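Local coordinates for protein histone deacetylase complex subunit SAP18 (Mus musculus, PDB 4A6Q) that enhances SIN3-HDAC1-mediated transcriptional repression and serves as an auxiliary component of the exon junction complex deposited on spliced mRNAs, at residues I91-L96 with G100-E105. Residues are numbered along the deposited sequence; the frame is centred on the assembly and turned at random. Where two conformers were deposited one is given.
Sequences IVFMDL and GYRVKE
Ile91 and Lys104 exchange two backbone hydrogen bonds, as do Phe93 and Arg102, in the antiparallel β-hairpin of strands 86-94 and 101-110, the latter an outermost strand of the ubiquitin-like sheet. Over 91-94 and 101-105 the strand directions differ by 148°, and Val92 faces Val103 as a non-hydrogen-bonded pair. Toward the turn, Asp95 N adds a fifth bond to Gly100 O at 2.9 Å, and a water donates to both Gly100 O and Asp95 O.

On the Val92 side, Val92 CG1 meets Tyr101 CB at 3.7 Å. The Tyr101 ring lies beside the backbone of strand 86-94, with CD2 3.3 Å from Phe93 C, and Met94 runs alongside it in the same direction. Here CG of Met94, a selenomethionine modelled in two conformers, approaches Tyr101 CE2 at 3.4 Å in one of them. Beyond the hairpin the tyrosine ring also meets Tyr132 of strand 132-138. With Tyr101 cut back to an alanine, CB would still meet Val92, but the Met94 chain would probably lose the ring it lies along and a gap would open beside Tyr132.

On the opposite face of the sheet from Val92, Phe93 CG sits between its own N and carbonyl carbon (chi1 59°), which brings one ring face against Arg102 CB, 4.1 Å from the Phe93 ring centroid, in a CH-pi contact. Asp95 OD1 accepts hydrogen bonds from Lys97 N and Arg98 N in the turn; its CG packs 3.6 Å from Arg102 CG.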
ATOM      1  N   ILE A  91      -1.767   2.520  -3.481  1.00  9.94           N
ATOM      2  CA  ILE A  91      -3.019   1.770  -3.290  1.00  7.09           C
ATOM      3  C   ILE A  91      -3.888   1.983  -4.513  1.00  8.63           C
ATOM      4  O   ILE A  91      -4.031   3.110  -5.009  1.00 10.90           O
ATOM      5  CB  ILE A  91      -3.742   2.266  -2.036  1.00  7.60           C
ATOM      6  CG1 ILE A  91      -2.970   1.864  -0.788  1.00  9.26           C
ATOM      7  CG2 ILE A  91      -5.123   1.600  -1.969  1.00 11.31           C
ATOM      8  CD1 ILE A  91      -3.449   2.583   0.523  1.00 13.32           C
ATOM      9  N   VAL A  92      -4.361   0.875  -5.075  1.00  8.57           N
ATOM     10  CA  VAL A  92      -5.268   0.885  -6.218  1.00  7.61           C
ATOM     11  C   VAL A  92      -6.661   0.570  -5.691  1.00 10.67           C
ATOM     12  O   VAL A  92      -6.861  -0.471  -5.065  1.00 10.43           O
ATOM     13  CB  VAL A  92      -4.826  -0.179  -7.256  1.00 10.81           C
ATOM     14  CG1 VAL A  92      -5.816  -0.222  -8.447  1.00 11.96           C
ATOM     15  CG2 VAL A  92      -3.369   0.113  -7.736  1.00 11.20           C
ATOM     16  N   PHE A  93      -7.620   1.459  -5.920  1.00 10.31           N
ATOM     17  CA  PHE A  93      -8.911   1.386  -5.261  1.00 10.23           C
ATOM     18  C   PHE A  93     -10.021   1.731  -6.214  1.00 11.61           C
ATOM     19  O   PHE A  93      -9.837   2.433  -7.195  1.00 12.31           O
ATOM     20  CB  PHE A  93      -8.974   2.283  -4.006  1.00 10.78           C
ATOM     21  CG  PHE A  93      -8.724   3.762  -4.248  1.00 13.30           C
ATOM     22  CD1 PHE A  93      -7.438   4.230  -4.459  1.00 12.27           C
ATOM     23  CD2 PHE A  93      -9.767   4.689  -4.147  1.00 16.33           C
ATOM     24  CE1 PHE A  93      -7.165   5.591  -4.641  1.00 14.17           C
ATOM     25  CE2 PHE A  93      -9.512   6.058  -4.328  1.00 16.01           C
ATOM     26  CZ  PHE A  93      -8.201   6.503  -4.572  1.00 16.42           C
HETATM   27  N   MSE A  94     -11.196   1.211  -5.940  1.00 10.18           N
HETATM   28  CA  MSE A  94     -12.320   1.411  -6.849  0.50 10.35           C
HETATM   29  C   MSE A  94     -12.688   2.870  -7.059  1.00 10.74           C
HETATM   30  O   MSE A  94     -12.789   3.659  -6.110  1.00 12.03           O
HETATM   31  CB  MSE A  94     -13.536   0.613  -6.373  0.50 12.89           C
HETATM   32  CG  MSE A  94     -13.423  -0.851  -6.709  0.50 12.95           C
HETATM   33 SE   MSE A  94     -15.033  -1.869  -6.274  0.50 41.37          SE
HETATM   34  CE  MSE A  94     -15.423  -1.089  -4.530  0.50 35.13           C
ATOM     35  N   ASP A  95     -12.887   3.234  -8.318  1.00 11.87           N
ATOM     36  CA  ASP A  95     -13.313   4.570  -8.701  1.00 13.22           C
ATOM     37  C   ASP A  95     -14.831   4.655  -8.495  1.00 13.26           C
ATOM     38  O   ASP A  95     -15.585   3.891  -9.085  1.00 16.04           O
ATOM     39  CB  ASP A  95     -12.900   4.769 -10.163  1.00 12.39           C
ATOM     40  CG  ASP A  95     -13.097   6.189 -10.663  1.00 17.32           C
ATOM     41  OD1 ASP A  95     -13.911   6.956 -10.099  1.00 15.53           O
ATOM     42  OD2 ASP A  95     -12.413   6.511 -11.664  1.00 19.65           O
ATOM     43  N   LEU A  96     -15.253   5.575  -7.641  1.00 13.27           N
ATOM     44  CA  LEU A  96     -16.665   5.699  -7.311  1.00 14.72           C
ATOM     45  C   LEU A  96     -17.421   6.655  -8.226  1.00 18.37           C
ATOM     46  O   LEU A  96     -18.637   6.793  -8.111  1.00 23.23           O
ATOM     47  CB  LEU A  96     -16.833   6.109  -5.841  1.00 16.48           C
ATOM     48  CG  LEU A  96     -16.195   5.103  -4.859  1.00 18.88           C
ATOM     49  CD1 LEU A  96     -16.534   5.487  -3.405  1.00 18.99           C
ATOM     50  CD2 LEU A  96     -16.652   3.686  -5.158  1.00 21.93           C
ATOM     51  N   GLY A 100     -14.029   1.313 -13.132  1.00 18.06           N
ATOM     52  CA  GLY A 100     -12.644   0.923 -12.940  1.00 17.85           C
ATOM     53  C   GLY A 100     -12.033   1.404 -11.639  1.00 14.28           C
ATOM     54  O   GLY A 100     -12.725   1.498 -10.613  1.00 15.58           O
ATOM     55  N   TYR A 101     -10.723   1.682 -11.695  1.00 11.31           N
ATOM     56  CA  TYR A 101      -9.898   1.864 -10.498  1.00 12.30           C
ATOM     57  C   TYR A 101      -9.143   3.183 -10.575  1.00 10.79           C
ATOM     58  O   TYR A 101      -9.066   3.795 -11.651  1.00 12.93           O
ATOM     59  CB  TYR A 101      -8.936   0.678 -10.280  1.00 12.29           C
ATOM     60  CG  TYR A 101      -9.684  -0.511  -9.694  1.00 12.24           C
ATOM     61  CD1 TYR A 101     -10.420  -1.356 -10.507  1.00 15.83           C
ATOM     62  CD2 TYR A 101      -9.662  -0.746  -8.333  1.00 11.84           C
ATOM     63  CE1 TYR A 101     -11.145  -2.435  -9.945  1.00 16.16           C
ATOM     64  CE2 TYR A 101     -10.381  -1.811  -7.763  1.00 16.24           C
ATOM     65  CZ  TYR A 101     -11.112  -2.633  -8.583  1.00 17.89           C
ATOM     66  OH  TYR A 101     -11.819  -3.668  -8.003  1.00 20.55           O
ATOM     67  N   ARG A 102      -8.681   3.627  -9.419  1.00 11.01           N
ATOM     68  CA  ARG A 102      -7.872   4.840  -9.250  0.50 11.28           C
ATOM     69  C   ARG A 102      -6.644   4.464  -8.464  1.00 10.64           C
ATOM     70  O   ARG A 102      -6.620   3.426  -7.821  1.00 10.77           O
ATOM     71  CB  ARG A 102      -8.622   5.889  -8.430  0.50 12.74           C
ATOM     72  CG  ARG A 102      -9.892   6.413  -9.061  0.50 13.11           C
ATOM     73  CD  ARG A 102     -10.535   7.428  -8.132  0.50 13.60           C
ATOM     74  NE  ARG A 102      -9.613   8.528  -7.873  0.50 19.11           N
ATOM     75  CZ  ARG A 102      -9.459   9.560  -8.697  0.50 21.62           C
ATOM     76  NH1 ARG A 102     -10.197   9.632  -9.797  0.50 23.94           N
ATOM     77  NH2 ARG A 102      -8.583  10.514  -8.423  0.50 22.61           N
ATOM     78  N   VAL A 103      -5.635   5.330  -8.448  1.00  9.21           N
ATOM     79  CA  VAL A 103      -4.415   4.995  -7.742  1.00  9.43           C
ATOM     80  C   VAL A 103      -3.880   6.181  -6.945  1.00  9.87           C
ATOM     81  O   VAL A 103      -3.971   7.346  -7.387  1.00 12.53           O
ATOM     82  CB  VAL A 103      -3.339   4.448  -8.736  1.00  9.03           C
ATOM     83  CG1 VAL A 103      -3.022   5.477  -9.842  1.00 10.73           C
ATOM     84  CG2 VAL A 103      -2.067   3.963  -8.042  1.00  9.41           C
ATOM     85  N   LYS A 104      -3.351   5.878  -5.769  1.00  9.43           N
ATOM     86  CA  LYS A 104      -2.772   6.883  -4.890  1.00  9.44           C
ATOM     87  C   LYS A 104      -1.430   6.374  -4.400  1.00  8.55           C
ATOM     88  O   LYS A 104      -1.350   5.327  -3.714  1.00  9.71           O
ATOM     89  CB  LYS A 104      -3.707   7.100  -3.698  1.00 14.82           C
ATOM     90  CG  LYS A 104      -3.072   7.783  -2.505  1.00 21.65           C
ATOM     91  CD  LYS A 104      -2.764   9.197  -2.789  1.00 23.81           C
ATOM     92  CE  LYS A 104      -2.476   9.950  -1.476  1.00 29.51           C
ATOM     93  NZ  LYS A 104      -1.849  11.271  -1.708  1.00 31.65           N
ATOM     94  N   GLU A 105      -0.359   7.079  -4.741  1.00  9.10           N
ATOM     95  CA  GLU A 105       0.961   6.743  -4.222  0.50  8.68           C
ATOM     96  C   GLU A 105       1.006   7.055  -2.741  1.00 11.77           C
ATOM     97  O   GLU A 105       0.561   8.123  -2.315  1.00 12.42           O
ATOM     98  CB  GLU A 105       2.037   7.558  -4.949  0.50 10.52           C
ATOM     99  CG  GLU A 105       3.468   7.192  -4.534  0.50 12.57           C
ATOM    100  CD  GLU A 105       3.990   8.010  -3.352  0.50 17.01           C
ATOM    101  OE1 GLU A 105       3.352   9.008  -2.963  0.50 18.75           O
ATOM    102  OE2 GLU A 105       5.063   7.664  -2.808  0.50 19.71           O
TER
HETATM  103  O   HOH W   1     -15.562   1.310 -10.299  1.00 26.93           O